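Local coordinates for protein V-type ATP synthase alpha chain (Nanoarchaeum equitans Kin4-M, PDB 5BN3) that belongs to the ATP synthase alpha/beta family and holds adenosine-5'-diphosphate and a magnesium ion in a P-loop nucleotide-binding domain, at residues F211-G216 / A400-D405; G228-N233 / N318-S323; Q235-K238 / I244-Y247; G377-P382 / P389-T394. One frame throughout, in Å; residues are numbered along the deposited sequence.

Contact 1 of 4, residues F211-G216 / A400-D405; sequences FPIAKG and ALWALD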
loop_
_atom_site.group_PDB
_atom_site.type_symbol
_atom_site.label_atom_id
_atom_site.label_comp_id
_atom_site.label_asym_id
_atom_site.label_seq_id
_atom_site.Cartn_x
_atom_site.Cartn_y
_atom_site.Cartn_z
ATOM N N PHE A 211 -0.518 -33.809 -8.622
ATOM C CA PHE A 211 -1.680 -33.078 -8.107
ATOM C C PHE A 211 -2.992 -33.409 -8.822
ATOM O O PHE A 211 -3.679 -32.505 -9.299
ATOM C CB PHE A 211 -1.417 -31.568 -8.180
ATOM C CG PHE A 211 -0.093 -31.153 -7.590
ATOM C CD1 PHE A 211 0.059 -31.024 -6.218
ATOM C CD2 PHE A 211 0.998 -30.892 -8.409
ATOM C CE1 PHE A 211 1.274 -30.644 -5.670
ATOM C CE2 PHE A 211 2.216 -30.511 -7.868
ATOM C CZ PHE A 211 2.352 -30.387 -6.496
ATOM N N PRO A 212 -3.370 -34.699 -8.863
ATOM C CA PRO A 212 -4.557 -35.050 -9.647
ATOM C C PRO A 212 -5.859 -34.658 -8.961
ATOM O O PRO A 212 -5.909 -34.581 -7.733
ATOM C CB PRO A 212 -4.470 -36.576 -9.735
ATOM C CG PRO A 212 -3.799 -36.972 -8.464
ATOM C CD PRO A 212 -2.798 -35.875 -8.178
ATOM N N ILE A 213 -6.894 -34.400 -9.754
ATOM C CA ILE A 213 -8.242 -34.256 -9.225
ATOM C C ILE A 213 -9.086 -35.430 -9.702
ATOM O O ILE A 213 -8.675 -36.182 -10.588
ATOM C CB ILE A 213 -8.914 -32.943 -9.680
ATOM C CG1 ILE A 213 -8.996 -32.868 -11.205
ATOM C CG2 ILE A 213 -8.167 -31.753 -9.145
ATOM C CD1 ILE A 213 -9.706 -31.616 -11.711
ATOM N N ALA A 214 -10.271 -35.580 -9.126
ATOM C CA ALA A 214 -11.179 -36.639 -9.552
ATOM C C ALA A 214 -12.072 -36.141 -10.681
ATOM O O ALA A 214 -12.220 -34.928 -10.870
ATOM C CB ALA A 214 -12.019 -37.106 -8.386
ATOM N N LYS A 215 -12.660 -37.071 -11.432
ATOM C CA LYS A 215 -13.667 -36.715 -12.427
ATOM C C LYS A 215 -14.839 -36.048 -11.727
ATOM O O LYS A 215 -15.407 -36.605 -10.783
ATOM C CB LYS A 215 -14.171 -37.950 -13.179
ATOM C CG LYS A 215 -13.310 -38.384 -14.352
ATOM C CD LYS A 215 -14.128 -39.213 -15.336
ATOM C CE LYS A 215 -13.278 -39.718 -16.487
ATOM N NZ LYS A 215 -12.554 -38.616 -17.174
ATOM N N GLY A 216 -15.201 -34.858 -12.189
ATOM C CA GLY A 216 -16.255 -34.093 -11.553
ATOM C C GLY A 216 -15.685 -33.087 -10.573
ATOM O O GLY A 216 -16.425 -32.335 -9.944
ATOM N N ALA A 400 -8.369 -28.192 -6.264
ATOM C CA ALA A 400 -6.916 -28.200 -6.427
ATOM C C ALA A 400 -6.362 -26.872 -6.910
ATOM O O ALA A 400 -7.039 -26.122 -7.619
ATOM C CB ALA A 400 -6.488 -29.305 -7.376
ATOM N N LEU A 401 -5.118 -26.600 -6.526
ATOM C CA LEU A 401 -4.376 -25.456 -7.037
ATOM C C LEU A 401 -3.247 -25.940 -7.936
ATOM O O LEU A 401 -2.327 -26.618 -7.476
ATOM C CB LEU A 401 -3.794 -24.632 -5.882
ATOM C CG LEU A 401 -2.735 -23.577 -6.223
ATOM C CD1 LEU A 401 -3.298 -22.571 -7.202
ATOM C CD2 LEU A 401 -2.223 -22.871 -4.972
ATOM N N TRP A 402 -3.325 -25.606 -9.219
ATOM C CA TRP A 402 -2.231 -25.880 -10.144
ATOM C C TRP A 402 -1.496 -24.571 -10.418
ATOM O O TRP A 402 -1.722 -23.916 -11.436
ATOM C CB TRP A 402 -2.765 -26.509 -11.435
ATOM C CG TRP A 402 -3.355 -27.884 -11.221
ATOM C CD1 TRP A 402 -3.108 -28.723 -10.172
ATOM C CD2 TRP A 402 -4.299 -28.566 -12.067
ATOM N NE1 TRP A 402 -3.830 -29.887 -10.316
ATOM C CE2 TRP A 402 -4.565 -29.816 -11.465
ATOM C CE3 TRP A 402 -4.935 -28.244 -13.267
ATOM C CZ2 TRP A 402 -5.448 -30.743 -12.033
ATOM C CZ3 TRP A 402 -5.809 -29.168 -13.829
ATOM C CH2 TRP A 402 -6.056 -30.402 -13.209
ATOM N N ALA A 403 -0.617 -24.193 -9.493
ATOM C CA ALA A 403 0.026 -22.877 -9.526
ATOM C C ALA A 403 1.198 -22.806 -10.494
ATOM O O ALA A 403 2.124 -23.618 -10.426
ATOM C CB ALA A 403 0.483 -22.481 -8.136
ATOM N N LEU A 404 1.172 -21.813 -11.376
ATOM C CA LEU A 404 2.260 -21.628 -12.327
ATOM C C LEU A 404 3.281 -20.624 -11.790
ATOM O O LEU A 404 2.920 -19.649 -11.130
ATOM C CB LEU A 404 1.720 -21.202 -13.693
ATOM C CG LEU A 404 0.818 -22.253 -14.343
ATOM C CD1 LEU A 404 0.306 -21.786 -15.693
ATOM C CD2 LEU A 404 1.567 -23.566 -14.495
ATOM N N ASP A 405 4.554 -20.874 -12.073
ATOM C CA ASP A 405 5.634 -20.151 -11.408
ATOM C C ASP A 405 6.541 -19.393 -12.380
ATOM O O ASP A 405 7.055 -19.968 -13.342
ATOM C CB ASP A 405 6.448 -21.136 -10.566
ATOM C CG ASP A 405 7.445 -20.450 -9.669
ATOM O OD1 ASP A 405 7.037 -19.930 -8.607
ATOM O OD2 ASP A 405 8.640 -20.441 -10.017
#

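Contact 2 of 4, residues G228-N233 / N318-S323; sequences GKTVLN and NADSTS. With MG (magnesium ion), chain K; ADP (adenosine-5'-diphosphate), chain C.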
loop_
_atom_site.group_PDB
_atom_site.type_symbol
_atom_site.label_atom_id
_atom_site.label_comp_id
_atom_site.label_asym_id
_atom_site.label_seq_id
_atom_site.Cartn_x
_atom_site.Cartn_y
_atom_site.Cartn_z
ATOM N N GLY A 228 2.181 -20.008 -18.837
ATOM C CA GLY A 228 1.757 -21.217 -19.527
ATOM C C GLY A 228 0.340 -21.721 -19.299
ATOM O O GLY A 228 0.058 -22.884 -19.591
ATOM N N LYS A 229 -0.545 -20.860 -18.797
ATOM C CA LYS A 229 -1.937 -21.233 -18.530
ATOM C C LYS A 229 -2.652 -21.759 -19.768
ATOM O O LYS A 229 -3.303 -22.805 -19.729
ATOM C CB LYS A 229 -2.735 -20.022 -18.042
ATOM C CG LYS A 229 -2.392 -19.483 -16.678
ATOM C CD LYS A 229 -3.231 -18.241 -16.435
ATOM C CE LYS A 229 -2.384 -16.987 -16.388
ATOM N NZ LYS A 229 -1.489 -16.770 -17.550
ATOM N N THR A 230 -2.548 -21.006 -20.859
ATOM C CA THR A 230 -3.274 -21.319 -22.089
ATOM C C THR A 230 -2.820 -22.640 -22.710
ATOM O O THR A 230 -3.646 -23.458 -23.113
ATOM C CB THR A 230 -3.142 -20.177 -23.118
ATOM O OG1 THR A 230 -3.787 -18.999 -22.608
ATOM C CG2 THR A 230 -3.780 -20.568 -24.439
ATOM N N VAL A 231 -1.508 -22.846 -22.782
ATOM C CA VAL A 231 -0.966 -24.095 -23.302
ATOM C C VAL A 231 -1.381 -25.269 -22.420
ATOM O O VAL A 231 -1.769 -26.326 -22.925
ATOM C CB VAL A 231 0.573 -24.034 -23.426
ATOM C CG1 VAL A 231 1.141 -25.409 -23.727
ATOM C CG2 VAL A 231 0.972 -23.054 -24.514
ATOM N N LEU A 232 -1.321 -25.077 -21.107
ATOM C CA LEU A 232 -1.695 -26.136 -20.172
ATOM C C LEU A 232 -3.153 -26.536 -20.340
ATOM O O LEU A 232 -3.472 -27.720 -20.373
ATOM C CB LEU A 232 -1.431 -25.712 -18.724
ATOM C CG LEU A 232 -1.707 -26.815 -17.697
ATOM C CD1 LEU A 232 -0.822 -28.011 -17.978
ATOM C CD2 LEU A 232 -1.496 -26.327 -16.275
ATOM N N ASN A 233 -4.036 -25.549 -20.453
ATOM C CA ASN A 233 -5.454 -25.830 -20.659
ATOM C C ASN A 233 -5.729 -26.485 -22.011
ATOM O O ASN A 233 -6.586 -27.366 -22.116
ATOM C CB ASN A 233 -6.290 -24.558 -20.493
ATOM C CG ASN A 233 -6.746 -24.342 -19.061
ATOM O OD1 ASN A 233 -7.798 -24.839 -18.651
ATOM N ND2 ASN A 233 -5.958 -23.599 -18.292
ATOM N N ASN A 318 -12.838 -26.080 -19.780
ATOM C CA ASN A 318 -11.667 -25.240 -19.544
ATOM C C ASN A 318 -12.050 -23.776 -19.741
ATOM O O ASN A 318 -12.549 -23.401 -20.803
ATOM C CB ASN A 318 -10.522 -25.606 -20.497
ATOM C CG ASN A 318 -10.118 -27.068 -20.401
ATOM O OD1 ASN A 318 -10.621 -27.913 -21.143
ATOM N ND2 ASN A 318 -9.195 -27.369 -19.494
ATOM N N ALA A 319 -11.824 -22.951 -18.724
ATOM C CA ALA A 319 -12.157 -21.529 -18.812
ATOM C C ALA A 319 -10.906 -20.657 -18.733
ATOM O O ALA A 319 -10.246 -20.601 -17.695
ATOM C CB ALA A 319 -13.144 -21.145 -17.723
ATOM N N ASP A 320 -10.605 -19.966 -19.830
ATOM C CA ASP A 320 -9.386 -19.175 -19.967
ATOM C C ASP A 320 -9.749 -17.802 -20.536
ATOM O O ASP A 320 -9.988 -17.682 -21.734
ATOM C CB ASP A 320 -8.429 -19.908 -20.921
ATOM C CG ASP A 320 -7.118 -19.173 -21.138
ATOM O OD1 ASP A 320 -6.729 -18.351 -20.280
ATOM O OD2 ASP A 320 -6.457 -19.430 -22.170
ATOM N N SER A 321 -9.800 -16.765 -19.701
ATOM C CA SER A 321 -9.462 -16.831 -18.283
ATOM C C SER A 321 -10.575 -16.222 -17.427
ATOM O O SER A 321 -11.251 -15.284 -17.854
ATOM C CB SER A 321 -8.149 -16.081 -18.038
ATOM O OG SER A 321 -8.082 -15.579 -16.717
ATOM N N THR A 322 -10.753 -16.744 -16.214
ATOM C CA THR A 322 -11.819 -16.274 -15.324
ATOM C C THR A 322 -11.621 -14.846 -14.819
ATOM O O THR A 322 -12.577 -14.186 -14.418
ATOM C CB THR A 322 -12.021 -17.216 -14.119
ATOM O OG1 THR A 322 -10.821 -17.263 -13.336
ATOM C CG2 THR A 322 -12.373 -18.612 -14.596
ATOM N N SER A 323 -10.381 -14.373 -14.835
ATOM C CA SER A 323 -10.088 -12.997 -14.453
ATOM C C SER A 323 -10.758 -11.974 -15.378
ATOM O O SER A 323 -11.087 -10.867 -14.954
ATOM C CB SER A 323 -8.577 -12.763 -14.424
ATOM O OG SER A 323 -7.952 -13.646 -13.513
HETATM MG MG MG K . -2.886 -17.207 -22.168
HETATM P PB ADP C . -0.076 -17.663 -20.535
HETATM O O1B ADP C . 0.091 -18.058 -19.092
HETATM O O2B ADP C . -1.335 -18.169 -21.182
HETATM O O3B ADP C . 0.226 -16.210 -20.798
HETATM P PA ADP C . 1.005 -19.386 -22.573
HETATM O O1A ADP C . 0.134 -20.576 -22.297
HETATM O O2A ADP C . 0.704 -18.497 -23.752
HETATM O O3A ADP C . 1.125 -18.483 -21.241
HETATM O "O5'" ADP C . 2.519 -19.914 -22.713
HETATM C "C5'" ADP C . 3.594 -18.978 -22.782
HETATM C "C4'" ADP C . 4.762 -19.581 -23.555
HETATM O "O4'" ADP C . 5.256 -20.746 -22.883
HETATM C "C3'" ADP C . 4.306 -19.996 -24.942
HETATM O "O3'" ADP C . 5.163 -19.399 -25.920
HETATM C "C2'" ADP C . 4.433 -21.503 -24.961
HETATM O "O2'" ADP C . 5.001 -21.963 -26.188
HETATM C "C1'" ADP C . 5.337 -21.846 -23.789
HETATM N N9 ADP C . 4.860 -23.090 -23.139
HETATM C C8 ADP C . 3.958 -23.170 -22.143
HETATM N N7 ADP C . 3.746 -24.461 -21.782
HETATM C C5 ADP C . 4.530 -25.234 -22.557
HETATM C C6 ADP C . 4.796 -26.685 -22.695
HETATM N N6 ADP C . 4.165 -27.594 -21.908
HETATM N N1 ADP C . 5.695 -27.063 -23.632
HETATM C C2 ADP C . 6.329 -26.170 -24.418
HETATM N N3 ADP C . 6.135 -24.841 -24.346
HETATM C C4 ADP C . 5.264 -24.323 -23.449
HETATM O O HOH W 1 -4.209 -16.989 -20.592
HETATM O O HOH W 2 -1.734 -17.496 -23.868
HETATM O O HOH W 3 -2.027 -15.375 -21.674
HETATM O O HOH W 4 -4.382 -16.305 -23.312
#

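Contact 3 of 4, residues Q235-K238 / I244-Y247; sequences QIAK and IVIY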
loop_
_atom_site.group_PDB
_atom_site.type_symbol
_atom_site.label_atom_id
_atom_site.label_comp_id
_atom_site.label_asym_id
_atom_site.label_seq_id
_atom_site.Cartn_x
_atom_site.Cartn_y
_atom_site.Cartn_z
ATOM N N GLN A 235 -3.567 -28.361 -23.636
ATOM C CA GLN A 235 -3.055 -29.723 -23.491
ATOM C C GLN A 235 -4.087 -30.626 -22.835
ATOM O O GLN A 235 -4.271 -31.771 -23.242
ATOM C CB GLN A 235 -1.768 -29.732 -22.664
ATOM C CG GLN A 235 -0.545 -29.249 -23.419
ATOM C CD GLN A 235 -0.276 -30.061 -24.669
ATOM O OE1 GLN A 235 -0.562 -29.620 -25.783
ATOM N NE2 GLN A 235 0.282 -31.253 -24.492
ATOM N N ILE A 236 -4.747 -30.108 -21.805
ATOM C CA ILE A 236 -5.829 -30.838 -21.161
ATOM C C ILE A 236 -6.969 -31.050 -22.156
ATOM O O ILE A 236 -7.476 -32.156 -22.290
ATOM C CB ILE A 236 -6.343 -30.097 -19.908
ATOM C CG1 ILE A 236 -5.231 -30.002 -18.858
ATOM C CG2 ILE A 236 -7.554 -30.803 -19.328
ATOM C CD1 ILE A 236 -5.603 -29.177 -17.641
ATOM N N ALA A 237 -7.353 -29.995 -22.868
ATOM C CA ALA A 237 -8.407 -30.099 -23.875
ATOM C C ALA A 237 -8.070 -31.131 -24.957
ATOM O O ALA A 237 -8.964 -31.779 -25.502
ATOM C CB ALA A 237 -8.673 -28.742 -24.495
ATOM N N LYS A 238 -6.781 -31.281 -25.257
ATOM C CA LYS A 238 -6.319 -32.248 -26.255
ATOM C C LYS A 238 -6.420 -33.692 -25.790
ATOM O O LYS A 238 -7.056 -34.520 -26.442
ATOM C CB LYS A 238 -4.852 -31.985 -26.617
ATOM C CG LYS A 238 -4.601 -30.919 -27.666
ATOM C CD LYS A 238 -3.122 -30.918 -28.046
ATOM C CE LYS A 238 -2.677 -29.575 -28.593
ATOM N NZ LYS A 238 -1.200 -29.533 -28.781
ATOM N N ILE A 244 -16.573 -35.393 -23.651
ATOM C CA ILE A 244 -16.790 -34.074 -24.235
ATOM C C ILE A 244 -15.817 -33.057 -23.636
ATOM O O ILE A 244 -15.564 -33.068 -22.430
ATOM C CB ILE A 244 -18.243 -33.596 -23.999
ATOM C CG1 ILE A 244 -19.232 -34.528 -24.702
ATOM C CG2 ILE A 244 -18.437 -32.171 -24.493
ATOM C CD1 ILE A 244 -19.102 -34.517 -26.211
ATOM N N VAL A 245 -15.263 -32.194 -24.485
ATOM C CA VAL A 245 -14.403 -31.105 -24.036
ATOM C C VAL A 245 -14.994 -29.766 -24.465
ATOM O O VAL A 245 -15.305 -29.563 -25.640
ATOM C CB VAL A 245 -12.979 -31.236 -24.611
ATOM C CG1 VAL A 245 -12.144 -30.013 -24.260
ATOM C CG2 VAL A 245 -12.312 -32.489 -24.093
ATOM N N ILE A 246 -15.159 -28.858 -23.510
ATOM C CA ILE A 246 -15.622 -27.511 -23.819
ATOM C C ILE A 246 -14.548 -26.495 -23.455
ATOM O O ILE A 246 -14.196 -26.348 -22.283
ATOM C CB ILE A 246 -16.917 -27.185 -23.067
ATOM C CG1 ILE A 246 -18.016 -28.153 -23.504
ATOM C CG2 ILE A 246 -17.345 -25.748 -23.325
ATOM C CD1 ILE A 246 -19.180 -28.200 -22.567
ATOM N N TYR A 247 -14.020 -25.804 -24.460
ATOM C CA TYR A 247 -13.007 -24.784 -24.221
ATOM C C TYR A 247 -13.626 -23.395 -24.310
ATOM O O TYR A 247 -14.109 -22.989 -25.370
ATOM C CB TYR A 247 -11.851 -24.909 -25.221
ATOM C CG TYR A 247 -10.601 -24.185 -24.777
ATOM C CD1 TYR A 247 -10.436 -22.831 -25.018
ATOM C CD2 TYR A 247 -9.588 -24.860 -24.112
ATOM C CE1 TYR A 247 -9.296 -22.167 -24.608
ATOM C CE2 TYR A 247 -8.445 -24.206 -23.700
ATOM C CZ TYR A 247 -8.305 -22.860 -23.950
ATOM O OH TYR A 247 -7.167 -22.205 -23.539
#

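Contact 4 of 4, residues G377-P382 / P389-T394; sequences GAVSPP and PVTQNT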
loop_
_atom_site.group_PDB
_atom_site.type_symbol
_atom_site.label_atom_id
_atom_site.label_comp_id
_atom_site.label_asym_id
_atom_site.label_seq_id
_atom_site.Cartn_x
_atom_site.Cartn_y
_atom_site.Cartn_z
ATOM N N GLY A 377 -10.367 -23.735 -14.204
ATOM C CA GLY A 377 -10.399 -22.293 -14.380
ATOM C C GLY A 377 -9.030 -21.641 -14.301
ATOM O O GLY A 377 -8.372 -21.671 -13.261
ATOM N N ALA A 378 -8.598 -21.048 -15.407
ATOM C CA ALA A 378 -7.357 -20.283 -15.416
ATOM C C ALA A 378 -7.591 -18.922 -14.765
ATOM O O ALA A 378 -8.670 -18.338 -14.893
ATOM C CB ALA A 378 -6.849 -20.114 -16.831
ATOM N N VAL A 379 -6.587 -18.425 -14.049
ATOM C CA VAL A 379 -6.678 -17.119 -13.402
ATOM C C VAL A 379 -5.467 -16.282 -13.792
ATOM O O VAL A 379 -4.355 -16.801 -13.874
ATOM C CB VAL A 379 -6.740 -17.247 -11.863
ATOM C CG1 VAL A 379 -7.084 -15.904 -11.233
ATOM C CG2 VAL A 379 -7.762 -18.282 -11.452
ATOM N N SER A 380 -5.683 -14.993 -14.034
ATOM C CA SER A 380 -4.612 -14.110 -14.484
ATOM C C SER A 380 -4.344 -12.985 -13.489
ATOM O O SER A 380 -4.701 -11.835 -13.743
ATOM C CB SER A 380 -4.960 -13.506 -15.843
ATOM O OG SER A 380 -5.345 -14.503 -16.769
ATOM N N PRO A 381 -3.697 -13.309 -12.358
ATOM C CA PRO A 381 -3.445 -12.315 -11.307
ATOM C C PRO A 381 -2.537 -11.185 -11.780
ATOM O O PRO A 381 -1.503 -11.443 -12.401
ATOM C CB PRO A 381 -2.740 -13.130 -10.218
ATOM C CG PRO A 381 -2.107 -14.267 -10.946
ATOM C CD PRO A 381 -3.074 -14.608 -12.044
ATOM N N PRO A 382 -2.929 -9.937 -11.494
ATOM C CA PRO A 382 -2.124 -8.776 -11.883
ATOM C C PRO A 382 -0.736 -8.857 -11.259
ATOM O O PRO A 382 -0.630 -9.045 -10.045
ATOM C CB PRO A 382 -2.898 -7.599 -11.283
ATOM C CG PRO A 382 -4.305 -8.089 -11.159
ATOM C CD PRO A 382 -4.187 -9.548 -10.829
ATOM N N PRO A 389 -7.939 -10.937 -5.020
ATOM C CA PRO A 389 -9.267 -11.506 -4.738
ATOM C C PRO A 389 -9.722 -12.652 -5.648
ATOM O O PRO A 389 -10.298 -13.612 -5.133
ATOM C CB PRO A 389 -10.205 -10.309 -4.924
ATOM C CG PRO A 389 -9.367 -9.130 -4.615
ATOM C CD PRO A 389 -8.001 -9.468 -5.151
ATOM N N VAL A 390 -9.508 -12.553 -6.957
ATOM C CA VAL A 390 -9.966 -13.604 -7.866
ATOM C C VAL A 390 -9.306 -14.944 -7.544
ATOM O O VAL A 390 -9.984 -15.963 -7.414
ATOM C CB VAL A 390 -9.725 -13.235 -9.346
ATOM C CG1 VAL A 390 -10.307 -14.299 -10.262
ATOM C CG2 VAL A 390 -10.349 -11.889 -9.660
ATOM N N THR A 391 -7.983 -14.935 -7.403
ATOM C CA THR A 391 -7.254 -16.152 -7.060
ATOM C C THR A 391 -7.684 -16.682 -5.697
ATOM O O THR A 391 -7.979 -17.866 -5.551
ATOM C CB THR A 391 -5.733 -15.910 -7.032
ATOM O OG1 THR A 391 -5.297 -15.411 -8.303
ATOM C CG2 THR A 391 -5.002 -17.205 -6.729
ATOM N N GLN A 392 -7.723 -15.804 -4.697
ATOM C CA GLN A 392 -8.024 -16.225 -3.331
ATOM C C GLN A 392 -9.451 -16.735 -3.158
ATOM O O GLN A 392 -9.670 -17.738 -2.481
ATOM C CB GLN A 392 -7.714 -15.103 -2.333
ATOM C CG GLN A 392 -6.220 -14.849 -2.154
ATOM C CD GLN A 392 -5.466 -16.112 -1.782
ATOM O OE1 GLN A 392 -5.940 -16.912 -0.980
ATOM N NE2 GLN A 392 -4.294 -16.307 -2.381
ATOM N N ASN A 393 -10.418 -16.049 -3.762
ATOM C CA ASN A 393 -11.799 -16.533 -3.749
ATOM C C ASN A 393 -11.929 -17.900 -4.411
ATOM O O ASN A 393 -12.611 -18.789 -3.896
ATOM C CB ASN A 393 -12.731 -15.542 -4.455
ATOM C CG ASN A 393 -13.004 -14.301 -3.630
ATOM O OD1 ASN A 393 -12.792 -14.285 -2.417
ATOM N ND2 ASN A 393 -13.494 -13.254 -4.285
ATOM N N THR A 394 -11.277 -18.054 -5.560
ATOM C CA THR A 394 -11.310 -19.304 -6.311
ATOM C C THR A 394 -10.741 -20.475 -5.505
ATOM O O THR A 394 -11.255 -21.590 -5.568
ATOM C CB THR A 394 -10.550 -19.163 -7.650
ATOM O OG1 THR A 394 -11.133 -18.105 -8.425
ATOM C CG2 THR A 394 -10.613 -20.450 -8.445
#

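Contact 1 of 4, residues F211-G216 / A400-D405
The indole of Trp402 meets Phe211 at its edge: the ring nitrogen NE1 gives its hydrogen to Phe211 O at 2.8 Å, with an N-H...O angle of 152°. The acceptor lies close to the indole plane, and the donor lies in the plane of the carbonyl, which keeps the bond near the planes of both flat groups. Phe211 CB comes up beside it, 3.6 Å from Trp402 NE1, whereas the phenyl ring turns away to meet the ring of Phe449. Ile213, its side chain crossing at about a right angle, approaches the benzo end obliquely, CG2 4.1 Å from Trp402 CZ2 and CD1 4.1 Å from Trp402 CH2. Residues 211-216 run between helix 205-210 and strand 218-222 of the central sheet of the P-loop domain, while Ala400 and Leu401 form a short strand paired antiparallel with 423-424. Both Ala400 and Trp402 also make backbone hydrogen bonds to Ala220. Ile213 holds CG1 between the backbone N and the carbonyl carbon (chi1 59°), which swings CG2 beside the N and onto Ala400. That methyl pair, Ile213 CG2 to Ala400 CB at 3.5 Å, is closer than usual van der Waals contact.

Contact 2 of 4, residues G228-N233 / N318-S323
Thr230 and Asp320 meet nearly perpendicular to each other, the threonine hydroxyl reaching from the helix to a carboxylate at the end of the strand. Thr230 OG1 donates to Asp320 OD2 at 2.7 Å, on the syn side of the carboxylate and 16° out of its plane. The hydroxyl sits beside its own backbone N and also binds the magnesium ion. One helical turn further along, Asn233 meets Asn318, which lies two residues before Asp320 on a strand running antiparallel to the helix. These two side chains lie side by side, pointing opposite ways, with their amide planes 88° apart. Asn318 ND2 donates to Asn233 OD1 at 3.0 Å. The other end of the Asn233 amide is held as well, ND2 bonding Lys229 O with an N-H...O angle of 167°, which fixes the rotation of the group. Lys229 bends back at chi3 and chi4 to place NZ 2.6 Å from ADP O1B, an oxygen that also receives the backbone N-H groups of Gly228 and Lys229. This is the Walker A P-loop leading into helix 229-239. Asp320 is followed by a cis peptide, and its place at the strand end is consistent with the Walker B aspartate of related P-loop proteins. Thr230 OG1, ADP O2B and four waters make up the six ligands of the magnesium ion. Asp320 does not touch the metal: its OD1 accepts from one metal-bound water at 2.9 Å while its OD2 grips the threonine. The carboxylate is thus a second-shell residue, and it orients two ligands of the magnesium at once.

Contact 3 of 4, residues Q235-K238 / I244-Y247
On its way to Ala237, the residue that meets Val245 and Tyr247, the helix first passes Gln235, which faces elsewhere and gives its NE2 to Ser499 OG. Ile236 comes next and lays its side chain against Asn318 on the neighbouring strand 314-320. Ala237 then points its methyl toward the strand. Its CB lies 3.7 Å from Val245 CG1 and 4.0 Å from Tyr247 CD2, the second approach being oblique to the ring. Helix 229-239 is the connection of a beta-alpha-beta crossover: it leaves the P-loop after strand 218-222 and returns the chain to strand 244-250, parallel to the first in the same sheet, with two other strands between them. Val245 forks round Ala237. With CG1 anti to the backbone N (chi1 174°), that branch takes the methyl, while CG2 approaches Ala237 O at 3.7 Å. The same carbonyl oxygen accepts from Arg279 NH2, so it is satisfied although its near neighbour here is a methyl group. Tyr247 carries its ring on past Ala237 along the helix to Thr230 and Asn233. Lys238, whose CB points away from the strand, folds back one turn and bonds Gln235 OE1 through NZ at 3.1 Å.

Contact 4 of 4, residues G377-P382 / P389-T394
Val379 CG1 is the centre of the close part of this contact, touching two residues of the first helical turn. It comes within 3.7 Å of Val390 CG1 and 3.5 Å of Thr391 OG1. The two valines pass alongside, pointing opposite ways, and since Val379 holds CG1 anti to its backbone N (chi1 -170°), this one branch reaches both partners. Thr391 OG1 also has Pro381 CB at 3.9 Å, yet its polar need is met elsewhere, by a hydrogen bond with Glu388 OE1 just ahead of the helix. Glu388 OE2 accepts from Val390 N, so a single carboxylate serves two residues of this turn.

The fit is looser towards both ends. Thr394 OG1 stays 4.5 Å from Val379 CG2, with Gly377 presenting no side chain to it, and turns back into the helix to bond Val390 O at 2.6 Å. That oxygen also takes the N-H of Thr394, from the opposite face of its plane. At the other end Pro382 and Pro389 are partly exposed and do not meet across the contact; Pro381 O instead bonds Tyr297 OH of a neighbouring NEQ263 chain. This strand-loop-helix unit belongs to the parallel alpha/beta core of the P-loop nucleotide-binding domain, where strand 370-379 pairs with 218-222, the strand leading into the nucleotide-binding loop.

How the contacts relate
From the N terminus, the chain opens contact 1 at 211-216 and closes it only at 400-405, so the other three contacts nest inside its long loop. Contact 2 opens next, at 228-233, and contact 3 (235-238 with 244-247) closes a tight loop within it before contact 2 itself closes at 318-323. Contact 4 follows in series, its two segments only a few residues apart. None cross. Contacts 2 and 3 share helix 229-239 and reach neighbouring strands 314-320 and 244-250; contact 4 adds strand 370-379 on the other side of 314-320. Contact 1 touches contact 2 through Leu404 against Lys229, bringing the chain after strand 400-401 up to the P-loop.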